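Local coordinates for putative TRAP PERIPLASMIC SOLUTE BINDING PROTEIN (Haemophilus influenzae, PDB 4PBQ), which probably captures sugar acids such as L-gulonate in the periplasm and delivers them to a TRAP-type membrane transporter, at residues Gly30-Asp35 with Gly142-Arg147. Sequence-based numbering, arbitrary orientation.
With 2UF (L-gulonate), chain D.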
# COMPACT_ATOMS: atom_id res chain seq x y z
N GLY A 30 1.61 12.52 -7.64
CA GLY A 30 2.56 12.30 -6.58
C GLY A 30 2.43 10.94 -5.92
O GLY A 30 1.34 10.43 -5.81
N HIS A 31 3.55 10.36 -5.53
CA HIS A 31 3.53 9.12 -4.76
C HIS A 31 4.76 9.02 -3.87
O HIS A 31 5.69 9.84 -3.97
CB HIS A 31 3.35 7.91 -5.67
CG HIS A 31 4.51 7.62 -6.55
ND1 HIS A 31 5.52 6.74 -6.20
CD2 HIS A 31 4.81 8.06 -7.79
CE1 HIS A 31 6.39 6.66 -7.20
NE2 HIS A 31 5.98 7.46 -8.17
N TYR A 32 4.76 8.02 -2.99
CA TYR A 32 5.82 7.85 -2.00
C TYR A 32 6.93 6.85 -2.32
O TYR A 32 7.95 6.80 -1.62
CB TYR A 32 5.21 7.48 -0.64
CG TYR A 32 4.57 6.12 -0.46
CD1 TYR A 32 5.34 4.97 -0.30
CD2 TYR A 32 3.18 5.99 -0.34
CE1 TYR A 32 4.77 3.74 -0.06
CE2 TYR A 32 2.60 4.74 -0.09
CZ TYR A 32 3.39 3.64 0.05
OH TYR A 32 2.81 2.40 0.31
N ASN A 33 6.71 6.03 -3.34
CA ASN A 33 7.69 5.06 -3.78
C ASN A 33 8.85 5.66 -4.60
O ASN A 33 8.79 6.82 -5.03
CB ASN A 33 6.99 3.90 -4.52
CG ASN A 33 6.44 2.84 -3.56
OD1 ASN A 33 7.15 2.37 -2.67
ND2 ASN A 33 5.21 2.45 -3.75
N SER A 34 9.92 4.88 -4.76
CA SER A 34 11.09 5.24 -5.55
C SER A 34 10.77 5.34 -7.03
O SER A 34 9.81 4.74 -7.51
CB SER A 34 12.15 4.16 -5.34
OG SER A 34 13.14 4.19 -6.32
N ASP A 35 11.60 6.07 -7.77
CA ASP A 35 11.43 6.11 -9.22
C ASP A 35 11.78 4.82 -9.93
O ASP A 35 11.56 4.70 -11.15
CB ASP A 35 12.16 7.30 -9.82
CG ASP A 35 13.69 7.21 -9.72
OD1 ASP A 35 14.26 6.24 -9.22
OD2 ASP A 35 14.33 8.16 -10.19
N GLY A 142 -3.43 -1.10 -7.76
CA GLY A 142 -2.15 -1.73 -8.01
C GLY A 142 -1.59 -2.37 -6.76
O GLY A 142 -2.21 -2.34 -5.69
N MSE A 143 -0.38 -2.90 -6.88
CA MSE A 143 0.25 -3.66 -5.81
C MSE A 143 1.48 -2.97 -5.24
O MSE A 143 2.38 -2.55 -5.97
CB MSE A 143 0.62 -5.06 -6.34
CG MSE A 143 1.57 -5.84 -5.48
SE MSE A 143 2.04 -7.61 -6.18
CE MSE A 143 3.77 -7.79 -5.37
N ASN A 144 1.51 -2.82 -3.92
CA ASN A 144 2.75 -2.58 -3.23
C ASN A 144 3.25 -3.89 -2.61
O ASN A 144 4.42 -4.22 -2.69
CB ASN A 144 2.60 -1.45 -2.20
CG ASN A 144 2.55 -0.10 -2.85
OD1 ASN A 144 3.13 0.09 -3.90
ND2 ASN A 144 1.85 0.84 -2.24
N GLY A 145 2.33 -4.67 -2.02
CA GLY A 145 2.61 -6.04 -1.69
C GLY A 145 2.34 -6.42 -0.24
O GLY A 145 1.91 -5.58 0.57
N PHE A 146 2.57 -7.69 0.06
CA PHE A 146 2.51 -8.13 1.45
C PHE A 146 3.59 -7.48 2.27
O PHE A 146 4.73 -7.34 1.84
CB PHE A 146 2.63 -9.63 1.54
CG PHE A 146 1.38 -10.35 1.11
CD1 PHE A 146 0.33 -10.54 1.99
CD2 PHE A 146 1.26 -10.82 -0.18
CE1 PHE A 146 -0.82 -11.20 1.60
CE2 PHE A 146 0.12 -11.48 -0.60
CZ PHE A 146 -0.92 -11.68 0.27
N ARG A 147 3.23 -7.15 3.50
CA ARG A 147 4.17 -6.49 4.38
C ARG A 147 4.97 -7.49 5.23
O ARG A 147 4.43 -8.49 5.72
CB ARG A 147 3.42 -5.50 5.29
CG ARG A 147 2.66 -4.45 4.49
CD ARG A 147 1.85 -3.56 5.33
NE ARG A 147 2.57 -2.49 6.01
CZ ARG A 147 2.77 -1.28 5.51
NH1 ARG A 147 2.30 -0.97 4.30
NH2 ARG A 147 3.41 -0.38 6.21
O6A 2UF D . 4.21 4.54 5.19
C6 2UF D . 3.95 3.33 5.05
O6B 2UF D . 4.46 2.41 5.70
C5 2UF D . 2.97 2.96 3.92
O5 2UF D . 3.28 1.67 3.46
C4 2UF D . 1.51 2.99 4.44
O4 2UF D . 1.15 4.34 4.79
C3 2UF D . 0.56 2.44 3.35
O3 2UF D . 0.77 3.06 2.04
C2 2UF D . -0.92 2.62 3.75
O2 2UF D . -1.63 1.78 2.87
C1 2UF D . -1.19 2.13 5.21
O1 2UF D . -2.61 2.19 5.42
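N144, on the long strand 136-151, reaches across to Y32 and N33 of the loop that joins strand 25-30 to helix 38-54. The meeting is small and buried; N33 CA and N144 CA, the nearest such pair across the contact, are 9.1 Å apart. It lies at the ligand site of a family 7 solute-binding protein, the periplasmic component of TRAP transport. Asparagine suits this strand position because its amide has an acceptor, used by N33, while its NH2 packs against the Y32 hydroxyl. Its OD1 takes a weak, strongly bent hydrogen bond from N33 ND2, 3.1 Å long with an N-H...O angle of 124°. The two amides approach from opposite directions with their planes steeply inclined to each other. On its other branch, N144 ND2 lies 3.1 Å from Y32 OH, but the angle is too poor for a hydrogen bond, and this pair is a close polar contact. Y32 suits its place because a phenol is long enough to carry a hydroxyl from the loop to the sugar acid. With CG lodged between backbone N and carbonyl carbon (chi1 69°), the ring points in toward the ligand, and OH comes within 2.8 Å of L-gulonate O3. G145 follows with a positive phi, at which a CB would jam against the carbonyl O of N144, so glycine suits the place; together with N144 it faces S232 in a classic beta bulge. R147 then supplies a planar, charged group for the acid end of the ligand. Its NE is held by a salt bridge to E206, and NH1 donates a hydrogen bond to S232 OG, two second-shell contacts that help orient the guanidinium. NH1 also donates to L-gulonate O5 at 2.9 Å with a nearly straight angle of 163°, while NH2 reaches the carboxylate oxygen O6B at 3.0 Å.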